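PDB 6TJA: SVS_variant_AS1 from Streptomyces sp. CWA1, which probably catalyses the cyclisation of geranylgeranyl diphosphate to spiroviolene, as an engineered ancestral variant of a class I terpene cyclase. Local coordinates for residues G174-L179 with A347-W352; Y14-S19 with R271-F276; L226-H231 with R303-W308. All coordinates share one frame; numbering follows the deposited sequence.

Contact 1: residues G174-L179 with A347-W352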
ATOM      1  N   GLY A 174     -18.237 -12.380   6.063  1.00 23.27           N
ATOM      2  CA  GLY A 174     -18.367 -12.667   7.499  1.00 24.09           C
ATOM      3  C   GLY A 174     -17.777 -11.531   8.336  1.00 26.84           C
ATOM      4  O   GLY A 174     -17.244 -10.538   7.753  1.00 26.40           O
ATOM      5  N   LEU A 175     -17.889 -11.624   9.657  1.00 25.66           N
ATOM      6  CA  LEU A 175     -17.405 -10.557  10.558  1.00 26.88           C
ATOM      7  C   LEU A 175     -15.906 -10.298  10.342  1.00 25.58           C
ATOM      8  O   LEU A 175     -15.496  -9.120  10.263  1.00 29.52           O
ATOM      9  CB  LEU A 175     -17.657 -10.968  12.006  1.00 26.26           C
ATOM     10  CG  LEU A 175     -17.199  -9.911  12.997  1.00 25.87           C
ATOM     11  CD1 LEU A 175     -17.899  -8.597  12.675  1.00 26.16           C
ATOM     12  CD2 LEU A 175     -17.478 -10.372  14.429  1.00 26.92           C
ATOM     13  N   ASP A 176     -15.105 -11.349  10.285  1.00 23.70           N
ATOM     14  CA  ASP A 176     -13.626 -11.232  10.211  1.00 25.57           C
ATOM     15  C   ASP A 176     -13.219 -10.467   8.946  1.00 24.78           C
ATOM     16  O   ASP A 176     -12.432  -9.507   9.095  1.00 26.37           O
ATOM     17  CB  ASP A 176     -12.892 -12.581  10.277  1.00 25.59           C
ATOM     18  CG  ASP A 176     -11.418 -12.404  10.630  1.00 25.17           C
ATOM     19  OD1 ASP A 176     -11.120 -11.785  11.658  1.00 25.58           O
ATOM     20  OD2 ASP A 176     -10.586 -12.896   9.902  1.00 27.19           O
ATOM     21  N   ASP A 177     -13.685 -10.904   7.775  1.00 24.44           N
ATOM     22  CA  ASP A 177     -13.424 -10.253   6.458  1.00 25.78           C
ATOM     23  C   ASP A 177     -13.998  -8.816   6.437  1.00 26.65           C
ATOM     24  O   ASP A 177     -13.310  -7.923   5.894  1.00 27.78           O
ATOM     25  CB  ASP A 177     -14.000 -11.064   5.292  1.00 28.24           C
ATOM     26  CG  ASP A 177     -13.218 -12.316   4.903  1.00 26.91           C
ATOM     27  OD1 ASP A 177     -12.145 -12.534   5.462  1.00 29.88           O
ATOM     28  OD2 ASP A 177     -13.683 -13.050   4.006  1.00 33.96           O
ATOM     29  N   TYR A 178     -15.214  -8.593   6.952  1.00 22.69           N
ATOM     30  CA  TYR A 178     -15.859  -7.267   6.953  1.00 23.47           C
ATOM     31  C   TYR A 178     -14.995  -6.253   7.723  1.00 24.49           C
ATOM     32  O   TYR A 178     -14.835  -5.114   7.206  1.00 23.41           O
ATOM     33  CB  TYR A 178     -17.276  -7.260   7.514  1.00 22.65           C
ATOM     34  CG  TYR A 178     -17.820  -5.871   7.473  1.00 23.03           C
ATOM     35  CD1 TYR A 178     -17.899  -5.106   8.625  1.00 26.08           C
ATOM     36  CD2 TYR A 178     -18.106  -5.262   6.265  1.00 25.59           C
ATOM     37  CE1 TYR A 178     -18.311  -3.785   8.584  1.00 25.88           C
ATOM     38  CE2 TYR A 178     -18.526  -3.939   6.203  1.00 25.60           C
ATOM     39  CZ  TYR A 178     -18.594  -3.191   7.366  1.00 26.50           C
ATOM     40  OH  TYR A 178     -18.988  -1.887   7.347  1.00 22.74           O
ATOM     41  N   LEU A 179     -14.526  -6.607   8.916  1.00 23.44           N
ATOM     42  CA  LEU A 179     -13.726  -5.689   9.772  1.00 25.68           C
ATOM     43  C   LEU A 179     -12.373  -5.460   9.099  1.00 26.64           C
ATOM     44  O   LEU A 179     -11.943  -4.291   9.016  1.00 20.68           O
ATOM     45  CB  LEU A 179     -13.571  -6.286  11.168  1.00 25.07           C
ATOM     46  CG  LEU A 179     -14.870  -6.419  11.954  1.00 27.28           C
ATOM     47  CD1 LEU A 179     -14.603  -7.054  13.301  1.00 28.68           C
ATOM     48  CD2 LEU A 179     -15.559  -5.069  12.130  1.00 27.15           C
ATOM     49  N   ALA A 347     -13.515 -12.723  15.122  1.00 27.87           N
ATOM     50  CA  ALA A 347     -12.669 -11.762  14.373  1.00 26.85           C
ATOM     51  C   ALA A 347     -11.199 -11.957  14.756  1.00 26.34           C
ATOM     52  O   ALA A 347     -10.559 -11.059  15.311  1.00 26.66           O
ATOM     53  CB  ALA A 347     -13.187 -10.373  14.621  1.00 29.11           C
ATOM     54  N   PRO A 348     -10.623 -13.153  14.468  1.00 25.24           N
ATOM     55  CA  PRO A 348      -9.202 -13.417  14.721  1.00 24.99           C
ATOM     56  C   PRO A 348      -8.235 -12.361  14.148  1.00 25.55           C
ATOM     57  O   PRO A 348      -7.238 -12.125  14.793  1.00 25.28           O
ATOM     58  CB  PRO A 348      -8.942 -14.803  14.109  1.00 23.92           C
ATOM     59  CG  PRO A 348     -10.180 -15.062  13.190  1.00 24.28           C
ATOM     60  CD  PRO A 348     -11.310 -14.323  13.873  1.00 24.79           C
ATOM     61  N   SER A 349      -8.585 -11.683  13.043  1.00 25.90           N
ATOM     62  CA  SER A 349      -7.691 -10.734  12.331  1.00 27.49           C
ATOM     63  C   SER A 349      -7.392  -9.536  13.227  1.00 25.20           C
ATOM     64  O   SER A 349      -6.409  -8.847  12.929  1.00 23.16           O
ATOM     65  CB  SER A 349      -8.224 -10.253  10.988  1.00 30.29           C
ATOM     66  OG  SER A 349      -7.945 -11.201   9.969  1.00 45.70           O
ATOM     67  N   ILE A 350      -8.180  -9.295  14.272  1.00 22.67           N
ATOM     68  CA  ILE A 350      -7.930  -8.110  15.142  1.00 23.72           C
ATOM     69  C   ILE A 350      -7.515  -8.521  16.555  1.00 22.97           C
ATOM     70  O   ILE A 350      -7.242  -7.602  17.353  1.00 23.73           O
ATOM     71  CB  ILE A 350      -9.130  -7.149  15.144  1.00 22.68           C
ATOM     72  CG1 ILE A 350     -10.392  -7.777  15.743  1.00 25.05           C
ATOM     73  CG2 ILE A 350      -9.375  -6.617  13.756  1.00 22.81           C
ATOM     74  CD1 ILE A 350     -11.500  -6.777  16.096  1.00 23.32           C
ATOM     75  N   ALA A 351      -7.450  -9.820  16.857  1.00 23.38           N
ATOM     76  CA  ALA A 351      -7.171 -10.343  18.213  1.00 21.79           C
ATOM     77  C   ALA A 351      -5.809  -9.841  18.695  1.00 23.73           C
ATOM     78  O   ALA A 351      -5.650  -9.581  19.922  1.00 22.20           O
ATOM     79  CB  ALA A 351      -7.234 -11.845  18.197  1.00 22.63           C
ATOM     80  N   TRP A 352      -4.863  -9.635  17.780  1.00 23.68           N
ATOM     81  CA  TRP A 352      -3.513  -9.153  18.169  1.00 23.76           C
ATOM     82  C   TRP A 352      -3.588  -7.750  18.793  1.00 24.26           C
ATOM     83  O   TRP A 352      -2.624  -7.363  19.483  1.00 22.85           O
ATOM     84  CB  TRP A 352      -2.539  -9.208  16.987  1.00 24.07           C
ATOM     85  CG  TRP A 352      -2.832  -8.245  15.882  1.00 25.92           C
ATOM     86  CD1 TRP A 352      -3.678  -8.422  14.823  1.00 24.19           C
ATOM     87  CD2 TRP A 352      -2.255  -6.941  15.729  1.00 23.37           C
ATOM     88  NE1 TRP A 352      -3.659  -7.321  14.022  1.00 24.14           N
ATOM     89  CE2 TRP A 352      -2.796  -6.396  14.558  1.00 23.87           C
ATOM     90  CE3 TRP A 352      -1.350  -6.190  16.474  1.00 23.55           C
ATOM     91  CZ2 TRP A 352      -2.464  -5.117  14.126  1.00 24.49           C
ATOM     92  CZ3 TRP A 352      -0.989  -4.942  16.023  1.00 22.85           C
ATOM     93  CH2 TRP A 352      -1.553  -4.412  14.877  1.00 23.03           C
TER
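In the all-helical class I terpene synthase fold, this contact ties the C-terminal tail, residues 347-352, to the first turn of helix 175-185, for which Gly174 is the N-cap. The polar part rests on one carboxylate. Asp176 has CG anti to the backbone N (chi1 -162°), which carries both oxygens out to the tail. Its OD1 accepts from Ser349 N at 2.9 Å along a nearly straight path (166° at the hydrogen), using the syn lone pair on the side of OD2. The Ser349 hydroxyl gives the second bond, OG to Asp176 OD2 at 3.1 Å, but approaches from above the carboxylate plane. Main-chain amide and side-chain hydroxyl of one serine thus grip both oxygens and fix the rotation of the carboxylate. Within the tail, Ile350 N bonds to Ala347 O and Ala351 N to Pro348 O. An alanine in place of Asp176 would remove both carboxylate oxygens and would probably leave the backbone at Ser349 less firmly attached to the helix. The apolar part flanks Asp176 on the helix, at Leu175 and Leu179. Leu179 CD1 meets Ala347 CB at 3.8 Å and Ile350 CD1 at 4.2 Å, the leucine and isoleucine chains crossing obliquely, while Leu175 CD2 touches the same Ala347 methyl more loosely. Met222 of helix 211-231 packs against both Leu179 and Ile350. The second subunit also meets both segments: the carbonyls of Pro348 and Ser349 bond to its Ser118 and Arg112, and Asp177 forms a salt bridge to its Arg109. Pro348, which has no N-H to give, lies obliquely across the carboxylate of Asp176, its CD 3.4 Å from OD1.

Contact 2: residues Y14-S19 with R271-F276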
ATOM      1  N   TYR A  14     -21.043   5.944  22.850  1.00 32.00           N
ATOM      2  CA  TYR A  14     -19.983   5.973  23.896  1.00 31.13           C
ATOM      3  C   TYR A  14     -18.744   6.644  23.284  1.00 28.84           C
ATOM      4  O   TYR A  14     -18.175   6.101  22.339  1.00 28.88           O
ATOM      5  CB  TYR A  14     -19.643   4.564  24.413  1.00 32.15           C
ATOM      6  CG  TYR A  14     -18.641   4.559  25.542  1.00 34.84           C
ATOM      7  CD1 TYR A  14     -18.906   5.257  26.707  1.00 36.43           C
ATOM      8  CD2 TYR A  14     -17.407   3.922  25.442  1.00 39.94           C
ATOM      9  CE1 TYR A  14     -17.994   5.306  27.751  1.00 41.07           C
ATOM     10  CE2 TYR A  14     -16.475   3.974  26.478  1.00 41.27           C
ATOM     11  CZ  TYR A  14     -16.775   4.664  27.641  1.00 42.31           C
ATOM     12  OH  TYR A  14     -15.911   4.756  28.704  1.00 51.27           O
ATOM     13  N   CYS A  15     -18.376   7.841  23.725  1.00 28.79           N
ATOM     14  CA  CYS A  15     -17.173   8.530  23.195  1.00 30.35           C
ATOM     15  C   CYS A  15     -16.640   9.545  24.194  1.00 32.05           C
ATOM     16  O   CYS A  15     -16.699  10.754  23.943  1.00 33.74           O
ATOM     17  CB  CYS A  15     -17.439   9.230  21.872  1.00 28.89           C
ATOM     18  SG  CYS A  15     -15.911   9.497  20.933  1.00 30.66           S
ATOM     19  N   PRO A  16     -16.060   9.059  25.268  1.00 32.18           N
ATOM     20  CA  PRO A  16     -15.511   9.950  26.274  1.00 34.45           C
ATOM     21  C   PRO A  16     -14.136  10.439  25.868  1.00 32.52           C
ATOM     22  O   PRO A  16     -13.206  10.157  26.533  1.00 37.16           O
ATOM     23  CB  PRO A  16     -15.443   9.064  27.493  1.00 32.32           C
ATOM     24  CG  PRO A  16     -15.231   7.718  26.938  1.00 34.50           C
ATOM     25  CD  PRO A  16     -15.970   7.653  25.666  1.00 32.98           C
ATOM     26  N   LEU A  17     -14.055  11.174  24.786  1.00 31.80           N
ATOM     27  CA  LEU A  17     -12.830  11.691  24.270  1.00 30.91           C
ATOM     28  C   LEU A  17     -12.923  13.201  24.063  1.00 31.76           C
ATOM     29  O   LEU A  17     -13.968  13.760  23.996  1.00 33.90           O
ATOM     30  CB  LEU A  17     -12.499  10.989  22.965  1.00 33.05           C
ATOM     31  CG  LEU A  17     -11.622   9.747  22.866  1.00 39.59           C
ATOM     32  CD1 LEU A  17     -11.813   8.787  23.986  1.00 37.86           C
ATOM     33  CD2 LEU A  17     -11.824   9.009  21.580  1.00 45.55           C
ATOM     34  N   GLU A  18     -11.791  13.835  23.952  1.00 31.99           N
ATOM     35  CA  GLU A  18     -11.682  15.260  23.777  1.00 31.67           C
ATOM     36  C   GLU A  18     -12.279  15.809  22.492  1.00 30.92           C
ATOM     37  O   GLU A  18     -11.859  15.492  21.428  1.00 34.41           O
ATOM     38  CB  GLU A  18     -10.219  15.666  23.866  1.00 31.60           C
ATOM     39  CG  GLU A  18      -9.509  15.254  25.123  1.00 33.56           C
ATOM     40  CD  GLU A  18      -9.217  13.784  25.214  1.00 35.16           C
ATOM     41  OE1 GLU A  18      -8.723  13.199  24.289  1.00 33.78           O
ATOM     42  OE2 GLU A  18      -9.473  13.221  26.252  1.00 37.69           O
ATOM     43  N   SER A  19     -13.279  16.637  22.625  1.00 27.83           N
ATOM     44  CA  SER A  19     -13.921  17.284  21.463  1.00 29.08           C
ATOM     45  C   SER A  19     -13.327  18.681  21.319  1.00 27.24           C
ATOM     46  O   SER A  19     -13.451  19.461  22.252  1.00 31.10           O
ATOM     47  CB  SER A  19     -15.404  17.317  21.606  1.00 26.84           C
ATOM     48  OG  SER A  19     -15.934  18.110  20.567  1.00 29.81           O
ATOM     49  N   ARG A 271     -16.388  -2.370  22.714  1.00 29.85           N
ATOM     50  CA  ARG A 271     -15.283  -3.233  23.180  1.00 30.90           C
ATOM     51  C   ARG A 271     -13.974  -2.715  22.555  1.00 28.79           C
ATOM     52  O   ARG A 271     -12.974  -2.610  23.278  1.00 27.34           O
ATOM     53  CB  ARG A 271     -15.615  -4.694  22.868  1.00 35.75           C
ATOM     54  CG  ARG A 271     -14.451  -5.621  23.169  1.00 44.13           C
ATOM     55  CD  ARG A 271     -14.639  -7.071  22.787  1.00 43.66           C
ATOM     56  NE  ARG A 271     -15.874  -7.675  23.267  1.00 44.30           N
ATOM     57  CZ  ARG A 271     -15.994  -8.952  23.624  1.00 33.75           C
ATOM     58  NH1 ARG A 271     -14.942  -9.730  23.674  1.00 29.83           N
ATOM     59  NH2 ARG A 271     -17.161  -9.435  23.988  1.00 35.62           N
ATOM     60  N   ILE A 272     -13.973  -2.370  21.263  1.00 27.25           N
ATOM     61  CA  ILE A 272     -12.749  -1.914  20.546  1.00 25.78           C
ATOM     62  C   ILE A 272     -12.327  -0.548  21.109  1.00 26.55           C
ATOM     63  O   ILE A 272     -11.123  -0.358  21.335  1.00 25.21           O
ATOM     64  CB  ILE A 272     -12.955  -1.880  19.023  1.00 25.33           C
ATOM     65  CG1 ILE A 272     -13.245  -3.268  18.461  1.00 25.54           C
ATOM     66  CG2 ILE A 272     -11.752  -1.268  18.335  1.00 24.77           C
ATOM     67  CD1 ILE A 272     -13.753  -3.251  17.028  1.00 25.82           C
ATOM     68  N   LEU A 273     -13.265   0.361  21.381  1.00 28.65           N
ATOM     69  CA  LEU A 273     -12.896   1.683  21.956  1.00 28.66           C
ATOM     70  C   LEU A 273     -12.297   1.503  23.358  1.00 29.21           C
ATOM     71  O   LEU A 273     -11.312   2.152  23.638  1.00 26.04           O
ATOM     72  CB  LEU A 273     -14.103   2.616  21.987  1.00 29.53           C
ATOM     73  CG  LEU A 273     -13.782   4.023  22.473  1.00 27.24           C
ATOM     74  CD1 LEU A 273     -12.596   4.608  21.712  1.00 28.94           C
ATOM     75  CD2 LEU A 273     -14.999   4.895  22.316  1.00 29.26           C
ATOM     76  N   LEU A 274     -12.828   0.606  24.179  1.00 32.39           N
ATOM     77  CA  LEU A 274     -12.255   0.294  25.522  1.00 34.98           C
ATOM     78  C   LEU A 274     -10.818  -0.238  25.405  1.00 31.35           C
ATOM     79  O   LEU A 274      -9.959   0.172  26.204  1.00 29.80           O
ATOM     80  CB  LEU A 274     -13.143  -0.731  26.229  1.00 40.73           C
ATOM     81  CG  LEU A 274     -13.851  -0.223  27.484  1.00 51.51           C
ATOM     82  CD1 LEU A 274     -14.525   1.127  27.266  1.00 51.07           C
ATOM     83  CD2 LEU A 274     -14.872  -1.246  27.939  1.00 58.25           C
ATOM     84  N   ARG A 275     -10.553  -1.145  24.473  1.00 25.80           N
ATOM     85  CA  ARG A 275      -9.172  -1.615  24.299  1.00 27.38           C
ATOM     86  C   ARG A 275      -8.311  -0.429  23.828  1.00 24.99           C
ATOM     87  O   ARG A 275      -7.223  -0.275  24.347  1.00 24.27           O
ATOM     88  CB  ARG A 275      -9.115  -2.826  23.377  1.00 26.67           C
ATOM     89  CG  ARG A 275      -7.692  -3.284  23.116  1.00 26.67           C
ATOM     90  CD  ARG A 275      -6.895  -3.575  24.369  1.00 25.82           C
ATOM     91  NE  ARG A 275      -5.548  -3.970  23.996  1.00 26.96           N
ATOM     92  CZ  ARG A 275      -4.489  -3.899  24.789  1.00 27.59           C
ATOM     93  NH1 ARG A 275      -4.594  -3.462  26.026  1.00 31.75           N
ATOM     94  NH2 ARG A 275      -3.312  -4.247  24.335  1.00 28.84           N
ATOM     95  N   PHE A 276      -8.813   0.419  22.964  1.00 24.99           N
ATOM     96  CA  PHE A 276      -8.051   1.567  22.535  1.00 25.98           C
ATOM     97  C   PHE A 276      -7.692   2.475  23.727  1.00 25.78           C
ATOM     98  O   PHE A 276      -6.605   2.890  23.841  1.00 25.28           O
ATOM     99  CB  PHE A 276      -8.768   2.336  21.430  1.00 25.95           C
ATOM    100  CG  PHE A 276      -8.220   3.708  21.193  1.00 24.49           C
ATOM    101  CD1 PHE A 276      -8.561   4.735  22.005  1.00 23.39           C
ATOM    102  CD2 PHE A 276      -7.375   3.956  20.146  1.00 22.60           C
ATOM    103  CE1 PHE A 276      -8.039   5.962  21.826  1.00 21.66           C
ATOM    104  CE2 PHE A 276      -6.868   5.191  19.943  1.00 22.54           C
ATOM    105  CZ  PHE A 276      -7.201   6.197  20.794  1.00 22.23           C
TER
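The N-terminal loop 14-19 passes alongside helix 258-283 at a distance, Cys15 CA lying 8.2 Å from Leu273 CA at the nearest CA approach, and bends in an inverse gamma turn centred on Pro16, where Leu17 N makes a weak bond to Cys15 O. No hydrogen bond joins the two segments; side chains make the contact. Leu273 is central: with CG anti to the backbone N (chi1 -176°), its branch end meets the loop through CD2 and, more loosely, CD1. CD2 meets the Tyr14 carbonyl oxygen at 3.4 Å and the ring carbon Tyr14 CD2 at 4.1 Å, and also brushes Pro16 CD. CD1 touches Leu17, 4.5 Å from its CD2. Leu274 CD1 comes obliquely to the ring, 3.5 Å from Tyr14 CE2, the two chains crossing at about a right angle. That methyl gets there through a chi1 of -114°, close to an eclipsed torsion. Within the loop, Pro16 CD lies over the centre of the Tyr14 ring, 3.6 Å above its plane. The ring is thus touched by Pro16 over one face and obliquely by the two leucines. Helix 258-283 also supplies Arg269, whose NH1 bonds to the Tyr14 carbonyl, and Leu277, which packs on Leu17. Helix 211-231 lies against segment 271-276, where Ile272 meets Met222 and Phe276 meets Leu216. Helix 289-309 receives the rest of the loop, with Leu17 against Ile302 and Glu18 in a salt bridge to Arg299; the loop thus lies against helices 258-283 and 289-309.

Contact 3: residues L226-H231 with R303-W308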
ATOM      1  N   LEU A 226     -16.898   2.134  12.145  1.00 26.63           N
ATOM      2  CA  LEU A 226     -18.158   1.568  12.697  1.00 25.77           C
ATOM      3  C   LEU A 226     -19.069   2.728  13.110  1.00 28.58           C
ATOM      4  O   LEU A 226     -20.292   2.591  13.016  1.00 28.86           O
ATOM      5  CB  LEU A 226     -17.809   0.651  13.874  1.00 25.75           C
ATOM      6  CG  LEU A 226     -17.070  -0.640  13.536  1.00 25.29           C
ATOM      7  CD1 LEU A 226     -16.789  -1.408  14.808  1.00 28.46           C
ATOM      8  CD2 LEU A 226     -17.852  -1.505  12.575  1.00 25.48           C
ATOM      9  N   ASP A 227     -18.497   3.850  13.548  1.00 29.17           N
ATOM     10  CA  ASP A 227     -19.290   5.093  13.743  1.00 31.63           C
ATOM     11  C   ASP A 227     -19.848   5.514  12.379  1.00 30.10           C
ATOM     12  O   ASP A 227     -21.030   5.862  12.325  1.00 29.54           O
ATOM     13  CB  ASP A 227     -18.497   6.147  14.530  1.00 32.50           C
ATOM     14  CG  ASP A 227     -18.352   5.763  15.995  1.00 32.16           C
ATOM     15  OD1 ASP A 227     -18.982   4.760  16.407  1.00 31.75           O
ATOM     16  OD2 ASP A 227     -17.588   6.417  16.699  1.00 30.98           O
ATOM     17  N   ASN A 228     -19.075   5.416  11.295  1.00 31.56           N
ATOM     18  CA  ASN A 228     -19.589   5.749   9.939  1.00 32.30           C
ATOM     19  C   ASN A 228     -20.683   4.737   9.533  1.00 34.06           C
ATOM     20  O   ASN A 228     -21.694   5.192   8.977  1.00 32.67           O
ATOM     21  CB  ASN A 228     -18.472   5.950   8.907  1.00 35.22           C
ATOM     22  CG  ASN A 228     -17.687   7.228   9.147  1.00 41.89           C
ATOM     23  OD1 ASN A 228     -18.221   8.190   9.689  1.00 42.42           O
ATOM     24  ND2 ASN A 228     -16.410   7.241   8.786  1.00 40.70           N
ATOM     25  N   ASP A 229     -20.580   3.434   9.842  1.00 34.01           N
ATOM     26  CA  ASP A 229     -21.680   2.487   9.493  1.00 32.93           C
ATOM     27  C   ASP A 229     -22.965   2.914  10.228  1.00 34.18           C
ATOM     28  O   ASP A 229     -24.060   2.713   9.684  1.00 34.30           O
ATOM     29  CB  ASP A 229     -21.346   1.034   9.819  1.00 30.92           C
ATOM     30  CG  ASP A 229     -20.365   0.367   8.885  1.00 29.24           C
ATOM     31  OD1 ASP A 229     -19.840   1.066   7.986  1.00 31.24           O
ATOM     32  OD2 ASP A 229     -20.178  -0.870   9.043  1.00 26.90           O
ATOM     33  N   ARG A 230     -22.843   3.423  11.449  1.00 35.51           N
ATOM     34  CA  ARG A 230     -23.997   3.837  12.282  1.00 40.01           C
ATOM     35  C   ARG A 230     -24.660   5.036  11.593  1.00 46.35           C
ATOM     36  O   ARG A 230     -25.871   4.945  11.312  1.00 45.71           O
ATOM     37  CB  ARG A 230     -23.547   4.142  13.714  1.00 43.05           C
ATOM     38  CG  ARG A 230     -24.650   4.689  14.604  1.00 47.60           C
ATOM     39  CD  ARG A 230     -24.089   5.191  15.905  1.00 51.59           C
ATOM     40  NE  ARG A 230     -25.120   5.500  16.881  1.00 57.32           N
ATOM     41  CZ  ARG A 230     -25.879   6.601  16.883  1.00 58.38           C
ATOM     42  NH1 ARG A 230     -25.759   7.517  15.933  1.00 55.81           N
ATOM     43  NH2 ARG A 230     -26.773   6.773  17.841  1.00 59.58           N
ATOM     44  N   HIS A 231     -23.874   6.073  11.270  1.00 50.28           N
ATOM     45  CA  HIS A 231     -24.293   7.321  10.565  1.00 54.90           C
ATOM     46  C   HIS A 231     -25.160   6.967   9.342  1.00 50.79           C
ATOM     47  O   HIS A 231     -26.168   7.657   9.142  1.00 51.35           O
ATOM     48  CB  HIS A 231     -23.052   8.187  10.245  1.00 54.11           C
ATOM     49  CG  HIS A 231     -23.336   9.487   9.570  1.00 64.79           C
ATOM     50  ND1 HIS A 231     -22.792   9.815   8.329  1.00 72.12           N
ATOM     51  CD2 HIS A 231     -24.077  10.555   9.951  1.00 68.46           C
ATOM     52  CE1 HIS A 231     -23.192  11.024   7.975  1.00 68.76           C
ATOM     53  NE2 HIS A 231     -23.986  11.498   8.953  1.00 68.13           N
ATOM     54  N   ARG A 303     -13.480  11.042  18.225  1.00 30.71           N
ATOM     55  CA  ARG A 303     -14.540  11.958  18.729  1.00 29.63           C
ATOM     56  C   ARG A 303     -15.071  12.852  17.605  1.00 26.12           C
ATOM     57  O   ARG A 303     -16.303  12.963  17.454  1.00 25.93           O
ATOM     58  CB  ARG A 303     -13.983  12.849  19.843  1.00 31.58           C
ATOM     59  CG  ARG A 303     -15.005  13.803  20.452  1.00 32.48           C
ATOM     60  CD  ARG A 303     -16.347  13.161  20.771  1.00 31.36           C
ATOM     61  NE  ARG A 303     -17.168  14.216  21.314  1.00 34.59           N
ATOM     62  CZ  ARG A 303     -17.693  14.234  22.536  1.00 36.88           C
ATOM     63  NH1 ARG A 303     -17.576  13.196  23.352  1.00 41.91           N
ATOM     64  NH2 ARG A 303     -18.380  15.287  22.923  1.00 38.52           N
ATOM     65  N   GLY A 304     -14.180  13.489  16.861  1.00 26.26           N
ATOM     66  CA  GLY A 304     -14.550  14.410  15.767  1.00 27.43           C
ATOM     67  C   GLY A 304     -15.323  13.694  14.674  1.00 31.43           C
ATOM     68  O   GLY A 304     -16.358  14.230  14.197  1.00 33.25           O
ATOM     69  N   ASN A 305     -14.843  12.528  14.241  1.00 30.14           N
ATOM     70  CA  ASN A 305     -15.620  11.667  13.320  1.00 27.67           C
ATOM     71  C   ASN A 305     -17.034  11.440  13.865  1.00 28.18           C
ATOM     72  O   ASN A 305     -18.020  11.642  13.107  1.00 28.78           O
ATOM     73  CB  ASN A 305     -14.944  10.329  13.109  1.00 28.54           C
ATOM     74  CG  ASN A 305     -15.742   9.476  12.159  1.00 26.89           C
ATOM     75  OD1 ASN A 305     -15.697   9.718  10.959  1.00 25.57           O
ATOM     76  ND2 ASN A 305     -16.476   8.518  12.700  1.00 25.00           N
ATOM     77  N   ALA A 306     -17.170  11.026  15.116  1.00 28.36           N
ATOM     78  CA  ALA A 306     -18.504  10.731  15.703  1.00 31.29           C
ATOM     79  C   ALA A 306     -19.358  12.008  15.740  1.00 32.37           C
ATOM     80  O   ALA A 306     -20.541  11.970  15.344  1.00 38.26           O
ATOM     81  CB  ALA A 306     -18.348  10.120  17.066  1.00 29.25           C
ATOM     82  N   GLU A 307     -18.762  13.120  16.157  1.00 32.50           N
ATOM     83  CA  GLU A 307     -19.482  14.390  16.447  1.00 36.05           C
ATOM     84  C   GLU A 307     -19.890  15.012  15.110  1.00 33.92           C
ATOM     85  O   GLU A 307     -21.064  15.353  14.951  1.00 34.93           O
ATOM     86  CB  GLU A 307     -18.619  15.340  17.302  1.00 36.00           C
ATOM     87  CG  GLU A 307     -19.421  16.427  17.974  1.00 37.30           C
ATOM     88  CD  GLU A 307     -18.751  17.183  19.109  1.00 41.80           C
ATOM     89  OE1 GLU A 307     -18.261  16.528  20.065  1.00 44.69           O
ATOM     90  OE2 GLU A 307     -18.749  18.434  19.055  1.00 44.25           O
ATOM     91  N   TRP A 308     -18.958  15.145  14.170  1.00 36.16           N
ATOM     92  CA  TRP A 308     -19.258  15.666  12.805  1.00 39.85           C
ATOM     93  C   TRP A 308     -20.422  14.859  12.205  1.00 38.34           C
ATOM     94  O   TRP A 308     -21.320  15.487  11.631  1.00 37.94           O
ATOM     95  CB  TRP A 308     -18.009  15.657  11.911  1.00 40.35           C
ATOM     96  CG  TRP A 308     -18.285  15.828  10.452  1.00 38.30           C
ATOM     97  CD1 TRP A 308     -18.225  16.976   9.722  1.00 37.26           C
ATOM     98  CD2 TRP A 308     -18.670  14.789   9.541  1.00 36.86           C
ATOM     99  NE1 TRP A 308     -18.542  16.719   8.419  1.00 33.15           N
ATOM    100  CE2 TRP A 308     -18.805  15.384   8.273  1.00 37.31           C
ATOM    101  CE3 TRP A 308     -18.890  13.414   9.671  1.00 40.43           C
ATOM    102  CZ2 TRP A 308     -19.177  14.647   7.140  1.00 41.03           C
ATOM    103  CZ3 TRP A 308     -19.243  12.685   8.551  1.00 44.38           C
ATOM    104  CH2 TRP A 308     -19.404  13.299   7.305  1.00 40.24           C
TER
HETATM  105  O   HOH W   1     -15.867   7.955  15.521  1.00 26.59           O
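Segment 226-231 holds the start of the N-D-x-x-S-x-x-x-E sequence motif, at Asn228 and Asp229; in class I terpene synthases this motif typically binds magnesium, and a role for Asn228 in metal binding is inferred from relatives. The motif sits at the end of helix 211-231, which runs parallel to helix 289-309: the short axes diverge by only 3° and lie 9.7 Å apart. Small and polar side chains meet in one part, two aromatic rings in another. Asp227, with CG anti to its carbonyl carbon, turns its carboxylate past Ala306, whose CB is 3.8 Å from OD2. Asn305 reaches across from the other helix with CG anti to the backbone N, and its ND2 comes to 3.6 Å from Asp227 CB. The amides of Asn228 and Asn305 meet at the tips, their planes 70° apart. Further along, the His231 and Trp308 rings come together obliquely, His231 CE1 4.3 Å from Trp308 CZ3; the histidine is poorly ordered, whereas the indole NE1 is bonded to Thr54 O. Along helix 289-309, Arg303 grips Glu307 OE1 side-on with NE and NH2, NE being 2.8 Å away. Both oxygens of Asp227 have partners: Arg269 forms a salt bridge to OD1, and a water donates to OD2 at 2.6 Å and accepts from Asn305 ND2 at 2.9 Å.

Along the chain the segments run 14-19, 174-179, 226-231, 271-276, 303-308 and 347-352, so contact 3 is nested within the loop closed by contact 1, while contact 2 crosses both. The centres of contacts 2 and 3 are about 12 Å apart; contact 1 lies about 19 and 20 Å from them. Helix 289-309 joins contacts 2 and 3 directly, Arg303 bonding to the Cys15 carbonyl and Glu307 to the Ser19 hydroxyl. Tyr178 reaches from contact 1 to Asp229 of contact 3, and Ile350 packs on Ile272 of contact 2. The N-terminal loop and C-terminal tail thus both pack on the helix bundle that carries the probable metal-binding motif, and the tail also meets the second subunit.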